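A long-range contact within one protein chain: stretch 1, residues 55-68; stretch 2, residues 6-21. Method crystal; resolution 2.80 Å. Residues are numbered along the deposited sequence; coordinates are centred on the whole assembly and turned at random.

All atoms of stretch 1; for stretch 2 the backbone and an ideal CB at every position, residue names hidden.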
# COMPACT_ATOMS: atom_id res chain seq x y z
N ILE A 55 -11.72 13.95 -7.30
CA ILE A 55 -10.79 13.65 -8.38
C ILE A 55 -10.40 12.18 -8.39
O ILE A 55 -10.30 11.57 -9.45
CB ILE A 55 -9.53 14.54 -8.27
CG1 ILE A 55 -9.93 16.02 -8.47
CG2 ILE A 55 -8.49 14.13 -9.30
CD1 ILE A 55 -8.78 17.01 -8.45
N LEU A 56 -10.21 11.60 -7.20
CA LEU A 56 -9.85 10.18 -7.09
C LEU A 56 -10.93 9.33 -7.74
O LEU A 56 -10.63 8.46 -8.56
CB LEU A 56 -9.68 9.77 -5.62
CG LEU A 56 -9.43 8.27 -5.31
CD1 LEU A 56 -8.17 7.78 -6.03
CD2 LEU A 56 -9.29 8.08 -3.81
N LYS A 57 -12.19 9.60 -7.37
CA LYS A 57 -13.32 8.85 -7.90
C LYS A 57 -13.42 8.97 -9.41
O LYS A 57 -13.66 7.97 -10.09
CB LYS A 57 -14.62 9.34 -7.27
CG LYS A 57 -15.83 8.53 -7.67
CD LYS A 57 -17.06 9.03 -6.95
CE LYS A 57 -18.30 8.31 -7.43
NZ LYS A 57 -19.55 8.95 -6.91
N GLU A 58 -13.22 10.17 -9.94
CA GLU A 58 -13.28 10.37 -11.39
C GLU A 58 -12.10 9.66 -12.06
O GLU A 58 -12.28 8.98 -13.07
CB GLU A 58 -13.26 11.86 -11.74
CG GLU A 58 -14.49 12.33 -12.50
CD GLU A 58 -14.68 11.62 -13.83
OE1 GLU A 58 -15.73 11.83 -14.47
OE2 GLU A 58 -13.78 10.86 -14.23
N ALA A 59 -10.91 9.81 -11.49
CA ALA A 59 -9.73 9.18 -12.05
C ALA A 59 -9.98 7.68 -12.22
O ALA A 59 -9.68 7.10 -13.26
CB ALA A 59 -8.53 9.42 -11.15
N LEU A 60 -10.55 7.07 -11.18
CA LEU A 60 -10.83 5.64 -11.24
C LEU A 60 -11.91 5.29 -12.26
O LEU A 60 -11.80 4.27 -12.94
CB LEU A 60 -11.19 5.12 -9.84
CG LEU A 60 -9.97 4.91 -8.93
CD1 LEU A 60 -10.41 4.53 -7.53
CD2 LEU A 60 -9.07 3.84 -9.51
N GLU A 61 -12.93 6.14 -12.38
CA GLU A 61 -14.00 5.90 -13.36
C GLU A 61 -13.41 6.02 -14.77
O GLU A 61 -13.80 5.30 -15.68
CB GLU A 61 -15.15 6.90 -13.16
CG GLU A 61 -15.83 6.76 -11.80
CD GLU A 61 -16.95 7.77 -11.58
OE1 GLU A 61 -16.76 8.97 -11.88
OE2 GLU A 61 -18.02 7.35 -11.09
N VAL A 62 -12.46 6.93 -14.95
CA VAL A 62 -11.82 7.06 -16.25
C VAL A 62 -11.09 5.76 -16.55
O VAL A 62 -11.27 5.17 -17.62
CB VAL A 62 -10.78 8.20 -16.28
CG1 VAL A 62 -9.98 8.14 -17.57
CG2 VAL A 62 -11.47 9.56 -16.15
N ALA A 63 -10.25 5.30 -15.61
CA ALA A 63 -9.48 4.07 -15.79
C ALA A 63 -10.39 2.87 -16.05
O ALA A 63 -10.07 2.01 -16.88
CB ALA A 63 -8.61 3.80 -14.57
N GLY A 64 -11.51 2.82 -15.34
CA GLY A 64 -12.45 1.73 -15.48
C GLY A 64 -13.17 1.67 -16.82
O GLY A 64 -13.74 0.64 -17.20
N GLN A 65 -13.16 2.78 -17.54
CA GLN A 65 -13.80 2.81 -18.84
C GLN A 65 -12.70 2.78 -19.88
O GLN A 65 -12.69 3.57 -20.82
CB GLN A 65 -14.65 4.08 -18.98
CG GLN A 65 -15.62 4.02 -20.14
CD GLN A 65 -16.44 5.29 -20.27
OE1 GLN A 65 -17.10 5.71 -19.32
NE2 GLN A 65 -16.41 5.90 -21.45
N GLU A 66 -11.75 1.87 -19.70
CA GLU A 66 -10.62 1.71 -20.60
C GLU A 66 -10.05 0.30 -20.40
O GLU A 66 -9.21 -0.17 -21.16
CB GLU A 66 -9.54 2.75 -20.28
CG GLU A 66 -8.61 3.05 -21.44
CD GLU A 66 -9.09 4.20 -22.30
OE1 GLU A 66 -8.59 4.35 -23.43
OE2 GLU A 66 -9.97 4.97 -21.84
N ALA A 67 -10.53 -0.35 -19.34
CA ALA A 67 -10.13 -1.71 -18.98
C ALA A 67 -11.26 -2.29 -18.15
O ALA A 67 -11.98 -1.56 -17.47
CB ALA A 67 -8.85 -1.68 -18.18
N ASP A 68 -11.43 -3.61 -18.19
CA ASP A 68 -12.50 -4.24 -17.43
C ASP A 68 -12.08 -4.54 -16.00
O ASP A 68 -12.93 -4.66 -15.12
CB ASP A 68 -12.95 -5.53 -18.12
CG ASP A 68 -13.93 -5.27 -19.25
OD1 ASP A 68 -13.54 -4.58 -20.21
OD2 ASP A 68 -15.08 -5.75 -19.17
N UNK A 6 -2.03 9.91 -3.10
CA UNK A 6 -1.02 9.34 -3.98
C UNK A 6 -1.78 8.27 -4.74
O UNK A 6 -2.45 7.43 -4.14
CB UNK A 6 0.19 8.79 -3.23
N UNK A 7 -1.72 8.30 -6.07
CA UNK A 7 -2.45 7.31 -6.85
C UNK A 7 -1.58 6.50 -7.80
O UNK A 7 -0.69 7.03 -8.48
CB UNK A 7 -3.55 8.01 -7.65
N UNK A 8 -1.85 5.20 -7.82
CA UNK A 8 -1.15 4.26 -8.69
C UNK A 8 -2.21 3.35 -9.28
O UNK A 8 -2.94 2.67 -8.56
CB UNK A 8 -0.08 3.47 -7.94
N UNK A 9 -2.30 3.35 -10.60
CA UNK A 9 -3.28 2.51 -11.25
C UNK A 9 -2.58 1.36 -11.94
O UNK A 9 -1.73 1.56 -12.81
CB UNK A 9 -4.12 3.31 -12.25
N UNK A 10 -2.94 0.15 -11.53
CA UNK A 10 -2.39 -1.05 -12.14
C UNK A 10 -3.52 -1.78 -12.83
O UNK A 10 -4.24 -2.57 -12.21
CB UNK A 10 -1.70 -1.94 -11.11
N UNK A 11 -3.72 -1.50 -14.13
CA UNK A 11 -4.79 -2.17 -14.85
C UNK A 11 -4.31 -3.59 -15.12
O UNK A 11 -3.14 -3.81 -15.47
CB UNK A 11 -5.15 -1.44 -16.14
N UNK A 12 -5.19 -4.56 -14.92
CA UNK A 12 -4.84 -5.95 -15.15
C UNK A 12 -5.27 -6.33 -16.56
O UNK A 12 -6.19 -7.13 -16.76
CB UNK A 12 -5.49 -6.86 -14.11
N UNK A 13 -4.60 -5.70 -17.52
CA UNK A 13 -4.86 -5.90 -18.93
C UNK A 13 -3.51 -5.91 -19.63
O UNK A 13 -2.53 -5.38 -19.09
CB UNK A 13 -5.79 -4.82 -19.50
N UNK A 14 -3.47 -6.50 -20.82
CA UNK A 14 -2.26 -6.62 -21.63
C UNK A 14 -1.42 -5.36 -21.81
O UNK A 14 -1.42 -4.47 -20.96
CB UNK A 14 -2.66 -7.13 -23.02
N UNK A 15 -0.70 -5.28 -22.92
CA UNK A 15 0.16 -4.14 -23.18
C UNK A 15 -0.49 -2.83 -23.59
O UNK A 15 -0.73 -1.96 -22.76
CB UNK A 15 1.15 -4.53 -24.28
N UNK A 16 -0.76 -2.70 -24.88
CA UNK A 16 -1.36 -1.50 -25.44
C UNK A 16 -2.61 -0.99 -24.71
O UNK A 16 -2.79 0.21 -24.54
CB UNK A 16 -1.72 -1.77 -26.90
N UNK A 17 -3.46 -1.90 -24.27
CA UNK A 17 -4.67 -1.49 -23.57
C UNK A 17 -4.38 -0.82 -22.23
O UNK A 17 -5.16 0.01 -21.76
CB UNK A 17 -5.58 -2.70 -23.35
N UNK A 18 -3.25 -1.18 -21.61
CA UNK A 18 -2.89 -0.62 -20.31
C UNK A 18 -2.18 0.73 -20.38
O UNK A 18 -2.40 1.60 -19.55
CB UNK A 18 -2.00 -1.61 -19.56
N UNK A 19 -1.31 0.89 -21.38
CA UNK A 19 -0.60 2.15 -21.56
C UNK A 19 -1.62 3.23 -21.86
O UNK A 19 -1.34 4.42 -21.76
CB UNK A 19 0.44 2.05 -22.68
N UNK A 20 -2.83 2.81 -22.22
CA UNK A 20 -3.89 3.75 -22.52
C UNK A 20 -4.64 4.12 -21.26
O UNK A 20 -4.86 5.30 -21.02
CB UNK A 20 -4.85 3.17 -23.56
N UNK A 21 -5.04 3.15 -20.44
CA UNK A 21 -5.77 3.51 -19.23
C UNK A 21 -4.86 4.42 -18.40
O UNK A 21 -5.31 5.41 -17.81
CB UNK A 21 -6.19 2.27 -18.44

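Stretch 2 runs as a strand over 6-11, passes through a loop, and enters a helix. The strand lies nearly parallel to helix 55-64, with their N-to-C directions 18° apart and the axes 10.4 Å apart at closest approach. Such a gap is usually filled by side chains, and alternate strand positions can be expected to fill it.

Position 6 has extended backbone angles, and its CB is out of reach of stretch 1. The visible atoms set little limit here. The residue is Ala6.

Position 7 points toward the helix. Its ideal CB lies 4.9 Å from Leu56 CD1, and Ala59 offers a small methyl nearby. The surroundings are apolar and leave space for a medium-sized apolar chain: leucine, isoleucine or methionine would suit. The residue is Leu7, with chi1 t and chi2 p. Its CD1 meets Leu56 CD1 at 3.7 Å, and its CD2 reaches Ala59 CB at 3.9 Å. Leu7 thus touches two residues almost one helical turn apart.

Position 8 is again out of reach, so stretch 1 does not select its side chain. It is Gln8.

Position 9 returns toward stretch 1. Its ideal CB is 5.1 Å from Ala63 CB, a distance that a short apolar side chain can close. Valine, isoleucine or leucine would serve. The residue is Val9, and its CG1 packs on Ala63 CB at 4.2 Å.

Position 10 is out of reach, as the alternation predicts, and stretch 1 sets no limit on its side chain; it holds Leu10.

Position 11 points toward Ala67, its ideal CB only 4.2 Å from Ala67 CB. A compact apolar group fits. Phi of -75° and psi of 137° allow proline among others. The residue is Pro11, whose CB makes a light contact with Ala67 CB at 4.5 Å.

Position 12 points sideways and finds nothing close, so many side chains would do; it is Leu12.

Position 13 has an extended backbone and points toward stretch 1, its ideal CB 4.6 Å from Ala67 CB. A small or beta-branched apolar residue would suit. Val13 places CG2 3.6 Å from Ala67 CB.

Positions 14, 15 and 16 are out of reach, and stretch 1 does not restrict them. They are Gln14, Gly15 and Ile16; the first two are poorly ordered.

Position 17 points sideways, its ideal CB 4.9 Å from Glu66 O. Several polar or small residues would be tolerated. Asp17 makes no hydrogen bond to stretch 1.

Position 18 points away and 19 is out of reach; stretch 1 leaves both choices open. They are Arg18 and Ile19.

Position 20 points toward Glu66, its ideal CB 3.9 Å from Glu66 OE1. A small residue suits, and a donor could also be considered beside the carboxylate. The residue is Ala20, whose CB simply rests against that oxygen.

Position 21 points sideways, yet its ideal CB is 3.8 Å from Glu66 CB and 4.8 Å from Ala67 CB. A short aliphatic chain is favoured. Val21 puts CG1 3.4 Å from Glu66 CB and 3.7 Å from Ala67 CB. Its CB lies 4.1 Å from Ala63 O. No hydrogen bond joins the two stretches.

Stretch 2, residues 6-21: ALQVLPLVQGIDRIAV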
# COMPACT_ATOMS: atom_id res chain seq x y z
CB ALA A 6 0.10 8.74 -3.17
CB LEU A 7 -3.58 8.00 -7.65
CG LEU A 7 -4.45 7.12 -8.58
CD1 LEU A 7 -5.31 6.13 -7.75
CD2 LEU A 7 -5.33 8.02 -9.44
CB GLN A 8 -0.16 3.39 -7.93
CG GLN A 8 0.43 2.30 -8.80
CD GLN A 8 1.42 1.42 -8.06
OE1 GLN A 8 2.20 0.70 -8.69
NE2 GLN A 8 1.39 1.46 -6.73
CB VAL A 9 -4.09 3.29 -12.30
CG1 VAL A 9 -5.01 2.33 -13.04
CG2 VAL A 9 -4.89 4.41 -11.62
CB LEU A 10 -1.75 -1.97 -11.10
CG LEU A 10 -0.52 -1.44 -10.38
CD1 LEU A 10 -0.02 -2.50 -9.42
CD2 LEU A 10 0.55 -1.06 -11.39
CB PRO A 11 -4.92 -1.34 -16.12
CG PRO A 11 -3.49 -0.96 -16.39
CD PRO A 11 -2.98 -0.58 -15.01
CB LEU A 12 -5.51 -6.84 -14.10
CG LEU A 12 -5.25 -6.34 -12.67
CD1 LEU A 12 -5.87 -7.33 -11.70
CD2 LEU A 12 -3.76 -6.19 -12.42
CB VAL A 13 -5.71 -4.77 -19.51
CG1 VAL A 13 -5.86 -4.96 -21.00
CG2 VAL A 13 -7.07 -4.75 -18.86
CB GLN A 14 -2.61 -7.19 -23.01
CG GLN A 14 -3.17 -8.62 -22.99
CD GLN A 14 -4.58 -8.72 -22.41
OE1 GLN A 14 -5.51 -8.06 -22.88
NE2 GLN A 14 -4.75 -9.56 -21.40
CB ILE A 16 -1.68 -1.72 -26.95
CG1 ILE A 16 -2.45 -0.51 -27.51
CG2 ILE A 16 -2.46 -3.01 -27.12
CD1 ILE A 16 -2.50 -0.49 -29.02
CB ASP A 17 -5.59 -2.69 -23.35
CG ASP A 17 -5.73 -3.56 -24.58
OD1 ASP A 17 -6.02 -3.02 -25.66
OD2 ASP A 17 -5.55 -4.80 -24.46
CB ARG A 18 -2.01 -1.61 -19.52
CG ARG A 18 -0.54 -1.60 -19.90
CD ARG A 18 0.29 -1.72 -18.64
NE ARG A 18 -0.26 -2.76 -17.77
CZ ARG A 18 0.06 -2.91 -16.49
NH1 ARG A 18 0.94 -2.10 -15.91
NH2 ARG A 18 -0.51 -3.88 -15.78
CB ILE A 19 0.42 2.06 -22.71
CG1 ILE A 19 -0.27 1.58 -23.99
CG2 ILE A 19 1.56 1.12 -22.33
CD1 ILE A 19 0.65 1.42 -25.18
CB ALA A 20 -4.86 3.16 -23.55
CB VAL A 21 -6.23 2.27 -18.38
CG1 VAL A 21 -6.71 1.16 -19.30
CG2 VAL A 21 -5.13 1.80 -17.46
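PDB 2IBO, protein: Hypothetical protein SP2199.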